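Local coordinates for protein carbonic anhydrase (Coccomyxa sp. PA, PDB 3UCJ) that probably catalyses the reversible hydration of carbon dioxide to hydrogencarbonate, as a zinc-dependent enzyme of the beta class of carbonic anhydrases, at residues A[21-24]-A[30-33]; A[42-47]-A[56-61]; A[64-69]-A[86-91]; A[184-189]-A[193-198]; A[169-174]-A[179-184]. One frame throughout, in Å; residues are numbered along the deposited sequence.

How the interactions relate
Along the chain the five contacts close loops in series; none nests in or crosses another. Interaction 1 packs the loop leading to strand 42-47 against the end of helix 10-26, and its Y30 touches A61 of interaction 2. Interaction 2 spans strand 42-47 and the helix 54-57 region; interaction 3 then carries the neighbouring strand 65-70 to helix 80-92. Backbone pairing of Y44 with F66 and Q68 ties these two together. Interaction 5 joins helix 169-176 to strand 182-189 and packs on V90 of interaction 3. Interaction 4, sharing H184 with interaction 5, closes the hairpin at the edge strand 194-202, opposite strand 65-70 within this chain, and is covered by L57 and F58.

Interaction 1 (A[21-24]-A[30-33]); sequences DECA and YFSK. With PO4 (phosphate ion), chain E.
Where the N-terminal helix 10-26 nears its end, C23 meets Y30 and F31 of the loop that leads on to strand 42-47. The CB of C23 does most of the touching: it sits 3.5 Å from CD2 of Y30 and 3.6 Å from CE2 of F31, touching both rings obliquely. Its SG continues along the Y30 ring and reaches CE2 of that residue at 3.5 Å, an oblique sulfur-aromatic contact with the sulfur 41° off the ring normal; a longer contact of the same kind goes to F31. The SG is carried there by a chi1 of -78°, which sets it beside the backbone N and opposite the carbonyl carbon. The end of helix 10-26 thus packs on the following loop through apolar and sulfur-aromatic contacts, with no hydrogen bond between the two segments. CD2 of Y30 lies 3.5 Å above the centre of one face of the F31 ring, and CZ of F31 lies at the Y30 edge, so the rings also meet each other. A24 adds its CB at the edge of F31, 4.2 Å from CD2. W19 of the same helix meets F31 edge-to-face, P62 touches both rings, and G191 of a second subunit packs on F31. Farther along the loop, K33 NZ hydrogen-bonds O1 of a phosphate, probably from the crystallisation liquor, at 3.0 Å.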
# COMPACT_ATOMS: atom_id res chain seq x y z
N ASP A 21 35.07 -11.28 13.80
CA ASP A 21 36.31 -11.55 14.60
C ASP A 21 37.39 -10.48 14.40
O ASP A 21 37.81 -9.80 15.35
CB ASP A 21 36.81 -12.97 14.33
CG ASP A 21 38.09 -13.29 15.14
OD1 ASP A 21 39.03 -13.73 14.50
OD2 ASP A 21 38.12 -13.04 16.38
N GLU A 22 37.77 -10.24 13.14
CA GLU A 22 38.66 -9.13 12.79
C GLU A 22 38.21 -7.78 13.21
O GLU A 22 39.03 -6.93 13.61
CB GLU A 22 38.94 -9.10 11.28
CG GLU A 22 39.74 -10.29 10.85
CD GLU A 22 39.67 -10.56 9.36
OE1 GLU A 22 39.22 -9.65 8.59
OE2 GLU A 22 40.06 -11.71 8.96
N CYS A 23 36.92 -7.49 13.07
CA CYS A 23 36.44 -6.17 13.49
C CYS A 23 36.69 -5.91 14.96
O CYS A 23 37.11 -4.81 15.37
CB CYS A 23 34.93 -6.02 13.26
SG CYS A 23 34.65 -5.68 11.43
N ALA A 24 36.36 -6.92 15.76
CA ALA A 24 36.36 -6.75 17.20
C ALA A 24 37.84 -6.82 17.72
O ALA A 24 38.18 -6.13 18.70
CB ALA A 24 35.46 -7.82 17.86
N TYR A 30 33.70 -2.35 19.07
CA TYR A 30 33.12 -2.14 17.70
C TYR A 30 31.64 -2.58 17.67
O TYR A 30 30.77 -1.81 17.20
CB TYR A 30 33.90 -2.97 16.72
CG TYR A 30 33.64 -2.64 15.27
CD1 TYR A 30 34.17 -1.48 14.69
CD2 TYR A 30 32.87 -3.52 14.46
CE1 TYR A 30 33.97 -1.20 13.32
CE2 TYR A 30 32.66 -3.26 13.08
CZ TYR A 30 33.20 -2.10 12.53
OH TYR A 30 32.99 -1.86 11.19
N PHE A 31 31.36 -3.76 18.21
CA PHE A 31 29.95 -4.27 18.28
C PHE A 31 29.34 -3.97 19.66
O PHE A 31 28.17 -3.53 19.80
CB PHE A 31 29.92 -5.75 17.98
CG PHE A 31 30.44 -6.09 16.62
CD1 PHE A 31 29.75 -5.64 15.46
CD2 PHE A 31 31.60 -6.85 16.47
CE1 PHE A 31 30.24 -5.92 14.20
CE2 PHE A 31 32.11 -7.18 15.19
CZ PHE A 31 31.39 -6.73 14.04
N SER A 32 30.14 -4.14 20.73
CA SER A 32 29.51 -4.06 22.03
C SER A 32 28.89 -2.72 22.26
O SER A 32 27.88 -2.61 22.99
CB SER A 32 30.48 -4.47 23.22
OG SER A 32 31.66 -3.61 23.25
N LYS A 33 29.47 -1.64 21.71
CA LYS A 33 28.85 -0.37 22.07
C LYS A 33 27.43 -0.16 21.45
O LYS A 33 26.69 0.73 21.90
CB LYS A 33 29.70 0.83 21.64
CG LYS A 33 29.97 0.82 20.18
CD LYS A 33 30.82 1.98 19.72
CE LYS A 33 31.39 1.60 18.37
NZ LYS A 33 32.19 2.72 17.97
P PO4 E . 32.28 6.18 19.04
O1 PO4 E . 33.39 5.21 19.04
O2 PO4 E . 31.57 6.20 20.39
O3 PO4 E . 32.75 7.58 18.71
O4 PO4 E . 31.29 5.74 18.01

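Interaction 2 (A[42-47]-A[56-61]); sequences YLYIGC and QLFNMA. With ZN (zinc ion), chain C; AZM (5-acetamido-1,3,4-thiadiazole-2-sulfonamide), chain D.
The SG of C47 bonds the zinc ion at 2.4 Å at the end of strand 42-47, the strand whose Y42 and Y44 pack on M60 and F58. Strand 42-47, helix 54-57 and strand 65-70 form a beta-alpha-beta unit, and this contact lays the residues just after its helix against its first strand. H103 and C106 also hold the zinc, and the sulfonamide N1 of acetazolamide completes the site, 1.9 Å from the metal. Sulfonamide O2 comes within 3.3 Å of C47 SG. The two backbones lie well apart, with Y44 CA and F58 CA 10.9 Å from each other, and long side chains bridge the gap. M60 reaches out extended beyond CG and meets the Y42 ring crosswise, at about a right angle, with its CE as a CH-pi donor 4.1 Å from the ring centroid, 30° off the normal. Y44 comes to the edge of the F58 ring, its CD1 4.2 Å from CE1 of F58; here it is the Y44 ring that is approached obliquely. The helix ends in a Schellman motif, with N59 at positive phi as the C-prime residue, which turns the chain so that M60 points back at the strand. L12 of a second subunit packs on Y42, F58 and M60, and V195 of the hairpin covers F58. One F58 face is taken by its own neighbour: L57 CD1 lies 3.6 Å above the ring centre.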
# COMPACT_ATOMS: atom_id res chain seq x y z
N TYR A 42 22.43 9.43 10.32
CA TYR A 42 22.03 9.46 8.89
C TYR A 42 20.86 8.44 8.69
O TYR A 42 20.87 7.37 9.30
CB TYR A 42 23.16 8.96 8.03
CG TYR A 42 24.31 9.96 7.93
CD1 TYR A 42 24.28 10.99 6.97
CD2 TYR A 42 25.40 9.86 8.82
CE1 TYR A 42 25.30 11.92 6.87
CE2 TYR A 42 26.46 10.79 8.73
CZ TYR A 42 26.39 11.82 7.77
OH TYR A 42 27.39 12.71 7.71
N LEU A 43 19.88 8.85 7.90
CA LEU A 43 19.01 7.84 7.16
C LEU A 43 19.50 7.86 5.71
O LEU A 43 19.66 8.92 5.17
CB LEU A 43 17.61 8.37 7.21
CG LEU A 43 16.59 7.65 6.20
CD1 LEU A 43 16.47 6.22 6.59
CD2 LEU A 43 15.25 8.31 6.32
N TYR A 44 19.61 6.68 5.06
CA TYR A 44 19.95 6.65 3.66
C TYR A 44 18.72 5.91 3.03
O TYR A 44 18.26 4.91 3.56
CB TYR A 44 21.17 5.83 3.47
CG TYR A 44 21.51 5.33 2.07
CD1 TYR A 44 22.45 5.99 1.28
CD2 TYR A 44 20.92 4.14 1.55
CE1 TYR A 44 22.81 5.50 0.02
CE2 TYR A 44 21.27 3.66 0.34
CZ TYR A 44 22.21 4.33 -0.44
OH TYR A 44 22.49 3.81 -1.68
N ILE A 45 18.26 6.48 1.93
CA ILE A 45 17.18 5.87 1.07
C ILE A 45 17.87 5.69 -0.28
O ILE A 45 18.32 6.73 -0.90
CB ILE A 45 16.08 6.84 0.90
CG1 ILE A 45 15.40 7.16 2.27
CG2 ILE A 45 14.98 6.22 -0.10
CD1 ILE A 45 14.48 8.37 2.25
N GLY A 46 18.00 4.44 -0.70
CA GLY A 46 18.73 4.14 -1.93
C GLY A 46 18.11 2.97 -2.62
O GLY A 46 17.08 2.45 -2.18
N CYS A 47 18.76 2.54 -3.70
CA CYS A 47 18.23 1.43 -4.52
C CYS A 47 18.61 0.06 -3.97
O CYS A 47 19.73 -0.07 -3.41
CB CYS A 47 18.76 1.59 -6.00
SG CYS A 47 17.84 0.43 -6.98
N GLN A 56 29.23 0.10 3.37
CA GLN A 56 30.48 -0.12 2.62
C GLN A 56 30.93 1.15 1.90
O GLN A 56 32.03 1.68 2.18
CB GLN A 56 30.37 -1.26 1.60
CG GLN A 56 29.92 -2.56 2.23
CD GLN A 56 30.47 -3.77 1.51
OE1 GLN A 56 30.41 -3.87 0.25
NE2 GLN A 56 31.05 -4.70 2.29
N LEU A 57 30.08 1.71 1.03
CA LEU A 57 30.59 2.79 0.18
C LEU A 57 30.94 4.06 0.93
O LEU A 57 31.76 4.88 0.44
CB LEU A 57 29.67 3.09 -1.01
CG LEU A 57 28.36 3.79 -0.72
CD1 LEU A 57 28.56 5.22 -0.96
CD2 LEU A 57 27.26 3.20 -1.67
N PHE A 58 30.35 4.27 2.09
CA PHE A 58 30.73 5.39 2.89
C PHE A 58 31.73 5.00 3.99
O PHE A 58 32.00 5.85 4.86
CB PHE A 58 29.53 6.08 3.55
CG PHE A 58 28.65 6.83 2.58
CD1 PHE A 58 27.29 6.50 2.43
CD2 PHE A 58 29.18 7.86 1.81
CE1 PHE A 58 26.49 7.20 1.52
CE2 PHE A 58 28.38 8.56 0.87
CZ PHE A 58 27.05 8.21 0.72
N ASN A 59 32.19 3.75 4.00
CA ASN A 59 33.08 3.25 5.09
C ASN A 59 32.54 3.52 6.48
O ASN A 59 33.25 4.08 7.36
CB ASN A 59 34.46 3.93 4.97
CG ASN A 59 35.61 3.11 5.64
OD1 ASN A 59 35.55 1.88 5.79
ND2 ASN A 59 36.67 3.82 6.00
N MET A 60 31.28 3.17 6.69
CA MET A 60 30.60 3.37 7.98
C MET A 60 30.56 2.11 8.78
O MET A 60 30.50 0.98 8.20
CB MET A 60 29.19 3.84 7.77
CG MET A 60 29.22 5.28 7.36
SD MET A 60 27.56 5.77 6.90
CE MET A 60 27.66 7.55 7.03
N ALA A 61 30.60 2.28 10.10
CA ALA A 61 30.64 1.11 10.97
C ALA A 61 29.20 0.86 11.42
O ALA A 61 28.35 1.73 11.25
CB ALA A 61 31.58 1.38 12.18
ZN ZN C . 18.66 0.71 -9.18
C1 AZM D . 16.88 -2.79 -11.30
C2 AZM D . 15.22 -3.43 -12.93
C3 AZM D . 12.89 -3.48 -13.46
C4 AZM D . 11.80 -4.13 -14.28
N1 AZM D . 18.63 -0.99 -10.12
N2 AZM D . 16.51 -3.52 -13.40
N3 AZM D . 17.55 -3.14 -12.40
N4 AZM D . 14.16 -3.63 -13.86
O1 AZM D . 18.40 -3.32 -9.24
O2 AZM D . 16.62 -1.70 -9.12
O3 AZM D . 12.66 -2.81 -12.42
S1 AZM D . 17.77 -2.29 -9.88
S2 AZM D . 15.11 -2.94 -11.30

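Interaction 3 (A[64-69]-A[86-91]); sequences EVFVQR and LEYTVD. With AZM (5-acetamido-1,3,4-thiadiazole-2-sulfonamide), chain I.
F66 of strand 65-70, outermost in this chain, and Y88 with T89 of helix 80-92 meet beside a second acetazolamide, one not bonded to zinc. The F66 side chain leaves the strand with CG opposite its backbone N (chi1 -159°), which swings the ring toward the helix. T89 CG2 lies over one face of that ring, but it is modelled closer than two carbons can sit, so its exact height there is doubtful. The chi1 of T89, at 55°, sends OG1 between the backbone N and carbonyl carbon and puts CG2 beside the N, facing the ring; the hydroxyl hydrogen-bonds C85 O. Helix 80-92 belongs to the crossover from strand 65-70 to strand 97-103, passing over strand 42-47, whose L43 is touched by L86 and T89. At the outer side of strand 65-70, V67 makes backbone hydrogen bonds to a second subunit. Y88 crosses F66 at about a right angle, offering its ring edge: CD2 of Y88 is 3.9 Å from CZ of F66. One face of the Y88 ring lies against the inhibitor, whose C2 lies 3.2 Å above the ring plane, offset toward the rim. Y88 OH is 3.0 Å from N2 of the thiadiazole and hydrogen-bonds a glycerol. Sulfonamide O1 sits at the F66 edge, 3.1 Å from CE1, and Q38 NE2 adds a hydrogen bond to the inhibitor.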
# COMPACT_ATOMS: atom_id res chain seq x y z
N GLU A 64 25.81 3.78 12.38
CA GLU A 64 25.89 5.10 11.76
C GLU A 64 24.84 5.46 10.71
O GLU A 64 24.54 6.66 10.53
CB GLU A 64 27.25 5.24 11.09
CG GLU A 64 28.42 5.15 12.09
CD GLU A 64 29.68 5.64 11.41
OE1 GLU A 64 30.65 4.89 11.34
OE2 GLU A 64 29.67 6.78 10.87
N VAL A 65 24.33 4.49 9.99
CA VAL A 65 23.36 4.80 8.96
C VAL A 65 22.21 3.79 8.92
O VAL A 65 22.41 2.63 8.70
CB VAL A 65 24.04 5.00 7.59
CG1 VAL A 65 24.73 3.78 7.18
CG2 VAL A 65 23.06 5.41 6.55
N PHE A 66 21.02 4.31 9.15
CA PHE A 66 19.77 3.61 9.08
C PHE A 66 19.39 3.57 7.60
O PHE A 66 19.54 4.54 6.93
CB PHE A 66 18.74 4.40 9.85
CG PHE A 66 17.54 3.63 10.30
CD1 PHE A 66 17.46 3.12 11.56
CD2 PHE A 66 16.46 3.49 9.49
CE1 PHE A 66 16.37 2.49 11.99
CE2 PHE A 66 15.37 2.85 9.91
CZ PHE A 66 15.30 2.34 11.16
N VAL A 67 18.89 2.44 7.12
CA VAL A 67 18.73 2.23 5.69
C VAL A 67 17.36 1.74 5.20
O VAL A 67 16.85 0.79 5.70
CB VAL A 67 19.79 1.27 5.20
CG1 VAL A 67 19.54 0.91 3.78
CG2 VAL A 67 21.16 1.85 5.38
N GLN A 68 16.81 2.44 4.23
CA GLN A 68 15.72 1.96 3.40
C GLN A 68 16.26 1.71 1.99
O GLN A 68 16.88 2.56 1.44
CB GLN A 68 14.59 2.97 3.36
CG GLN A 68 13.76 2.98 2.11
CD GLN A 68 12.66 1.94 2.07
OE1 GLN A 68 11.98 1.82 1.10
NE2 GLN A 68 12.50 1.22 3.12
N ARG A 69 16.00 0.54 1.43
CA ARG A 69 16.47 0.33 0.05
C ARG A 69 15.31 -0.37 -0.66
O ARG A 69 14.72 -1.28 -0.12
CB ARG A 69 17.70 -0.61 0.04
CG ARG A 69 18.99 0.22 0.34
CD ARG A 69 20.14 -0.79 0.45
NE ARG A 69 20.49 -1.42 -0.85
CZ ARG A 69 21.54 -2.21 -1.03
NH1 ARG A 69 22.38 -2.53 -0.01
NH2 ARG A 69 21.73 -2.73 -2.20
N LEU A 86 11.32 6.61 7.49
CA LEU A 86 11.40 8.07 7.65
C LEU A 86 10.88 8.49 9.04
O LEU A 86 11.54 9.29 9.76
CB LEU A 86 10.59 8.79 6.56
CG LEU A 86 10.76 10.25 6.19
CD1 LEU A 86 12.29 10.66 6.00
CD2 LEU A 86 9.91 10.50 4.93
N GLU A 87 9.70 8.04 9.41
CA GLU A 87 9.07 8.50 10.67
C GLU A 87 9.91 8.03 11.89
O GLU A 87 10.25 8.87 12.78
CB GLU A 87 7.68 7.90 10.84
CG GLU A 87 6.99 8.40 12.10
CD GLU A 87 5.57 7.82 12.25
OE1 GLU A 87 5.52 6.70 12.76
OE2 GLU A 87 4.55 8.47 11.98
N TYR A 88 10.32 6.77 11.93
CA TYR A 88 11.10 6.27 13.07
C TYR A 88 12.45 7.04 13.27
O TYR A 88 12.79 7.45 14.41
CB TYR A 88 11.32 4.75 13.03
CG TYR A 88 12.07 4.32 14.28
CD1 TYR A 88 11.44 4.42 15.52
CD2 TYR A 88 13.38 3.91 14.21
CE1 TYR A 88 12.13 4.07 16.73
CE2 TYR A 88 14.08 3.51 15.38
CZ TYR A 88 13.40 3.66 16.66
OH TYR A 88 14.13 3.29 17.80
N THR A 89 13.16 7.27 12.16
CA THR A 89 14.45 7.91 12.20
C THR A 89 14.31 9.39 12.56
O THR A 89 15.13 9.86 13.38
CB THR A 89 15.30 7.82 10.89
OG1 THR A 89 14.51 8.34 9.83
CG2 THR A 89 15.71 6.32 10.67
N VAL A 90 13.33 10.08 11.99
CA VAL A 90 13.24 11.53 12.20
C VAL A 90 12.67 11.79 13.62
O VAL A 90 13.17 12.67 14.36
CB VAL A 90 12.38 12.23 11.12
CG1 VAL A 90 12.07 13.65 11.48
CG2 VAL A 90 13.07 12.19 9.69
N ASP A 91 11.62 11.07 13.96
CA ASP A 91 10.88 11.40 15.18
C ASP A 91 11.48 10.77 16.44
O ASP A 91 11.42 11.39 17.57
CB ASP A 91 9.44 10.99 15.07
CG ASP A 91 8.65 11.81 14.07
OD1 ASP A 91 9.16 12.78 13.48
OD2 ASP A 91 7.45 11.54 13.93
C1 AZM I . 13.51 -0.16 15.24
C2 AZM I . 11.70 0.85 16.49
C3 AZM I . 9.38 1.28 16.43
C4 AZM I . 8.16 1.97 16.98
N1 AZM I . 15.33 -2.10 14.80
N2 AZM I . 12.78 0.71 17.23
N3 AZM I . 13.94 0.14 16.49
N4 AZM I . 10.55 1.30 17.09
O1 AZM I . 15.63 0.19 13.91
O2 AZM I . 13.62 -1.12 13.10
O3 AZM I . 9.26 0.66 15.36
S1 AZM I . 14.66 -0.84 14.15
S2 AZM I . 11.88 0.26 14.91

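Interaction 4 (A[184-189]-A[193-198]); sequences HGIVYT and GLVKEL
The Y188 ring takes V195 at its edge, near the ring plane, with CG2 of V195 3.9 Å from CD1, while the carbonyl oxygens of G193 and L194 approach it obliquely. Its OH passes G193 CA at 3.3 Å, and the positive phi of G193 suits a residue without a side chain. The H184 ring has water at its edge, in plane: this water lies 2.8 Å from ND1 and donates to OE2 of E197. Both rings belong to a beta hairpin of strands 182-189 and 194-202, antiparallel at 151° between the segment axes. V187 and K196 form a hydrogen-bonded pair, K196 N giving to V187 O at 2.8 Å (166° at the hydrogen) and V187 N giving to K196 O. At the turn G193 N hydrogen-bonds T189 O. I186, Y188 and V195 share one face, where V195 CG1 lies 4.0 Å from I186 CB and L57 covers Y188 and V195. V187 and K196 point to the other face; L198, where the chain turns a corner, brings CD1 3.7 Å from V187 CG1. K196, bent at chi3 (68°), lays its CE against V187 CG1 before NZ bonds Y104 OH. N16 of a second subunit hydrogen-bonds G193 O and V195 N. Y188 also packs on H103, a zinc ligand, which places the hairpin directly behind that ligand.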
# COMPACT_ATOMS: atom_id res chain seq x y z
N HIS A 184 19.81 15.47 1.27
CA HIS A 184 20.87 15.45 0.26
C HIS A 184 20.56 14.62 -0.95
O HIS A 184 20.25 13.41 -0.80
CB HIS A 184 22.12 14.91 0.91
CG HIS A 184 22.44 15.61 2.21
ND1 HIS A 184 23.29 16.70 2.27
CD2 HIS A 184 21.94 15.45 3.46
CE1 HIS A 184 23.35 17.13 3.52
NE2 HIS A 184 22.53 16.40 4.26
N GLY A 185 20.63 15.23 -2.13
CA GLY A 185 20.52 14.46 -3.34
C GLY A 185 21.86 13.99 -3.83
O GLY A 185 22.70 14.84 -4.19
N ILE A 186 22.12 12.69 -3.84
CA ILE A 186 23.40 12.18 -4.31
C ILE A 186 23.20 11.04 -5.30
O ILE A 186 22.06 10.47 -5.44
CB ILE A 186 24.27 11.69 -3.13
CG1 ILE A 186 23.51 10.65 -2.26
CG2 ILE A 186 24.64 12.83 -2.26
CD1 ILE A 186 24.46 9.86 -1.26
N VAL A 187 24.27 10.69 -6.02
CA VAL A 187 24.17 9.63 -7.02
C VAL A 187 25.48 8.80 -6.99
O VAL A 187 26.56 9.36 -6.74
CB VAL A 187 23.87 10.24 -8.43
CG1 VAL A 187 25.06 11.14 -8.89
CG2 VAL A 187 23.61 9.13 -9.38
N TYR A 188 25.39 7.49 -7.15
CA TYR A 188 26.53 6.61 -7.12
C TYR A 188 26.79 5.97 -8.48
O TYR A 188 25.84 5.60 -9.18
CB TYR A 188 26.23 5.53 -6.10
CG TYR A 188 27.20 4.43 -5.94
CD1 TYR A 188 28.38 4.63 -5.20
CD2 TYR A 188 26.97 3.19 -6.49
CE1 TYR A 188 29.26 3.63 -4.99
CE2 TYR A 188 27.86 2.16 -6.29
CZ TYR A 188 29.02 2.41 -5.54
OH TYR A 188 29.90 1.43 -5.31
N THR A 189 28.06 5.73 -8.80
CA THR A 189 28.43 5.03 -10.07
C THR A 189 28.93 3.63 -9.78
O THR A 189 30.00 3.48 -9.19
CB THR A 189 29.47 5.84 -10.87
OG1 THR A 189 28.92 7.14 -11.09
CG2 THR A 189 29.74 5.15 -12.22
N GLY A 193 32.54 3.14 -8.04
CA GLY A 193 32.43 3.21 -6.58
C GLY A 193 32.39 4.61 -6.00
O GLY A 193 32.41 4.79 -4.77
N LEU A 194 32.23 5.61 -6.84
CA LEU A 194 32.17 6.97 -6.36
C LEU A 194 30.76 7.54 -6.32
O LEU A 194 29.98 7.33 -7.26
CB LEU A 194 33.00 7.86 -7.27
CG LEU A 194 34.51 7.53 -7.21
CD1 LEU A 194 35.14 8.04 -8.49
CD2 LEU A 194 35.10 8.28 -5.99
N VAL A 195 30.53 8.32 -5.27
CA VAL A 195 29.39 9.18 -5.05
C VAL A 195 29.66 10.61 -5.53
O VAL A 195 30.74 11.18 -5.27
CB VAL A 195 29.04 9.22 -3.51
CG1 VAL A 195 28.02 10.37 -3.10
CG2 VAL A 195 28.53 7.84 -3.07
N LYS A 196 28.68 11.17 -6.23
CA LYS A 196 28.66 12.60 -6.56
C LYS A 196 27.46 13.32 -5.93
O LYS A 196 26.36 12.77 -5.82
CB LYS A 196 28.72 12.76 -8.10
CG LYS A 196 28.25 14.05 -8.71
CD LYS A 196 28.49 14.00 -10.29
CE LYS A 196 27.56 12.97 -10.97
NZ LYS A 196 27.65 12.86 -12.48
N GLU A 197 27.67 14.56 -5.50
CA GLU A 197 26.62 15.39 -4.98
C GLU A 197 25.84 16.09 -6.10
O GLU A 197 26.35 17.02 -6.77
CB GLU A 197 27.16 16.37 -3.93
CG GLU A 197 26.14 17.29 -3.25
CD GLU A 197 26.80 18.22 -2.22
OE1 GLU A 197 27.90 18.71 -2.53
OE2 GLU A 197 26.27 18.46 -1.11
N LEU A 198 24.58 15.69 -6.29
CA LEU A 198 23.70 16.34 -7.28
C LEU A 198 23.02 17.57 -6.80
O LEU A 198 22.79 18.50 -7.59
CB LEU A 198 22.60 15.37 -7.71
CG LEU A 198 22.59 14.69 -9.05
CD1 LEU A 198 23.98 14.57 -9.85
CD2 LEU A 198 21.76 13.34 -9.00
O HOH W 1 23.87 17.60 -0.31
O HOH W 2 28.92 9.10 -9.24

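Interaction 5 (A[169-174]-A[179-184]); sequences PIVQAA and QPLSVH
The backbones of A174 and Q179 come together in the loop that follows helix 169-176, before strand 182-189, Q179 N donating to A174 O at 2.9 Å (154° at the hydrogen), with the donor tilted 31° from the carbonyl plane. This bond closes the turn that leads from the helix to that strand of the central sheet. Q179 CB also rests 3.5 Å from A174 O. Beyond CG the glutamine runs extended, its OE1 taken by R177 NH2 and its NE2 by V90 O of helix 80-92. L181 carries the apolar part: with CG turned opposite its backbone N (chi1 -171°), it sends CD2 back to the helix, 4.0 Å from A174 CB and 4.1 Å from V171 CG2. One methyl thus serves two residues a helix turn apart, V171 meeting it at a slant. I98 of strand 97-103 touches V171 and L181, V90 touches A174 and L181, and V165 of helix 146-167 lies on V171, so the helix is packed onto the sheet amid other apolar groups. Farther along the strand, S182 OG and H184 NE2 share a hydrogen bond of 2.7 Å, either being able to donate; S182 OG also bonds H97 ND1. The turn is probably held by the A174-Q179 backbone bond, with the Q179 amide tied to R177 and V90 outside the two segments, while the buried L181 methyl supplies the apolar join.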
# COMPACT_ATOMS: atom_id res chain seq x y z
N PRO A 169 5.14 14.54 5.07
CA PRO A 169 4.57 15.10 6.32
C PRO A 169 5.56 15.01 7.45
O PRO A 169 5.56 15.91 8.32
CB PRO A 169 3.32 14.23 6.58
CG PRO A 169 2.89 13.78 5.16
CD PRO A 169 4.23 13.56 4.45
N ILE A 170 6.39 13.99 7.47
CA ILE A 170 7.33 13.72 8.53
C ILE A 170 8.37 14.86 8.53
O ILE A 170 8.64 15.44 9.58
CB ILE A 170 8.11 12.38 8.31
CG1 ILE A 170 7.17 11.11 8.31
CG2 ILE A 170 9.29 12.27 9.32
CD1 ILE A 170 6.08 11.12 9.28
N VAL A 171 9.00 15.12 7.36
CA VAL A 171 10.06 16.17 7.30
C VAL A 171 9.49 17.57 7.54
O VAL A 171 10.16 18.42 8.21
CB VAL A 171 10.84 16.08 5.98
CG1 VAL A 171 11.73 17.30 5.79
CG2 VAL A 171 11.65 14.86 5.96
N GLN A 172 8.28 17.79 7.01
CA GLN A 172 7.62 19.07 7.09
C GLN A 172 7.27 19.32 8.57
O GLN A 172 7.49 20.45 9.07
CB GLN A 172 6.38 19.16 6.26
CG GLN A 172 6.68 19.47 4.76
CD GLN A 172 7.27 20.89 4.61
OE1 GLN A 172 6.75 21.86 5.21
NE2 GLN A 172 8.35 21.01 3.84
N ALA A 173 6.78 18.30 9.27
CA ALA A 173 6.46 18.46 10.69
C ALA A 173 7.75 18.74 11.50
O ALA A 173 7.68 19.59 12.41
CB ALA A 173 5.65 17.23 11.23
N ALA A 174 8.88 18.12 11.17
CA ALA A 174 10.11 18.23 11.89
C ALA A 174 10.67 19.64 11.70
O ALA A 174 11.08 20.32 12.70
CB ALA A 174 11.10 17.25 11.42
N GLN A 179 13.30 21.19 14.38
CA GLN A 179 14.29 20.17 14.48
C GLN A 179 15.22 20.26 13.30
O GLN A 179 14.75 20.43 12.17
CB GLN A 179 13.59 18.80 14.52
CG GLN A 179 14.52 17.65 14.64
CD GLN A 179 13.69 16.35 14.68
OE1 GLN A 179 12.57 16.32 15.18
NE2 GLN A 179 14.25 15.32 14.16
N PRO A 180 16.55 20.22 13.56
CA PRO A 180 17.53 20.33 12.52
C PRO A 180 17.52 19.02 11.71
O PRO A 180 17.70 17.91 12.24
CB PRO A 180 18.87 20.43 13.24
CG PRO A 180 18.57 20.58 14.72
CD PRO A 180 17.16 20.09 14.92
N LEU A 181 17.38 19.20 10.41
CA LEU A 181 17.25 18.01 9.52
C LEU A 181 17.68 18.49 8.16
O LEU A 181 17.09 19.38 7.64
CB LEU A 181 15.77 17.56 9.56
CG LEU A 181 15.51 16.18 8.84
CD1 LEU A 181 16.41 15.06 9.31
CD2 LEU A 181 14.03 15.94 9.11
N SER A 182 18.68 17.87 7.57
CA SER A 182 19.06 18.18 6.22
C SER A 182 18.76 16.98 5.23
O SER A 182 18.78 15.84 5.64
CB SER A 182 20.54 18.49 6.17
OG SER A 182 21.37 17.38 6.46
N VAL A 183 18.62 17.31 3.94
CA VAL A 183 18.23 16.31 2.88
C VAL A 183 19.21 16.56 1.74
O VAL A 183 19.53 17.73 1.41
CB VAL A 183 16.80 16.54 2.47
CG1 VAL A 183 16.36 15.44 1.40
CG2 VAL A 183 15.84 16.50 3.71
N HIS A 184 19.81 15.47 1.27
CA HIS A 184 20.87 15.45 0.26
C HIS A 184 20.56 14.62 -0.95
O HIS A 184 20.25 13.41 -0.80
CB HIS A 184 22.12 14.91 0.91
CG HIS A 184 22.44 15.61 2.21
ND1 HIS A 184 23.29 16.70 2.27
CD2 HIS A 184 21.94 15.45 3.46
CE1 HIS A 184 23.35 17.13 3.52
NE2 HIS A 184 22.53 16.40 4.26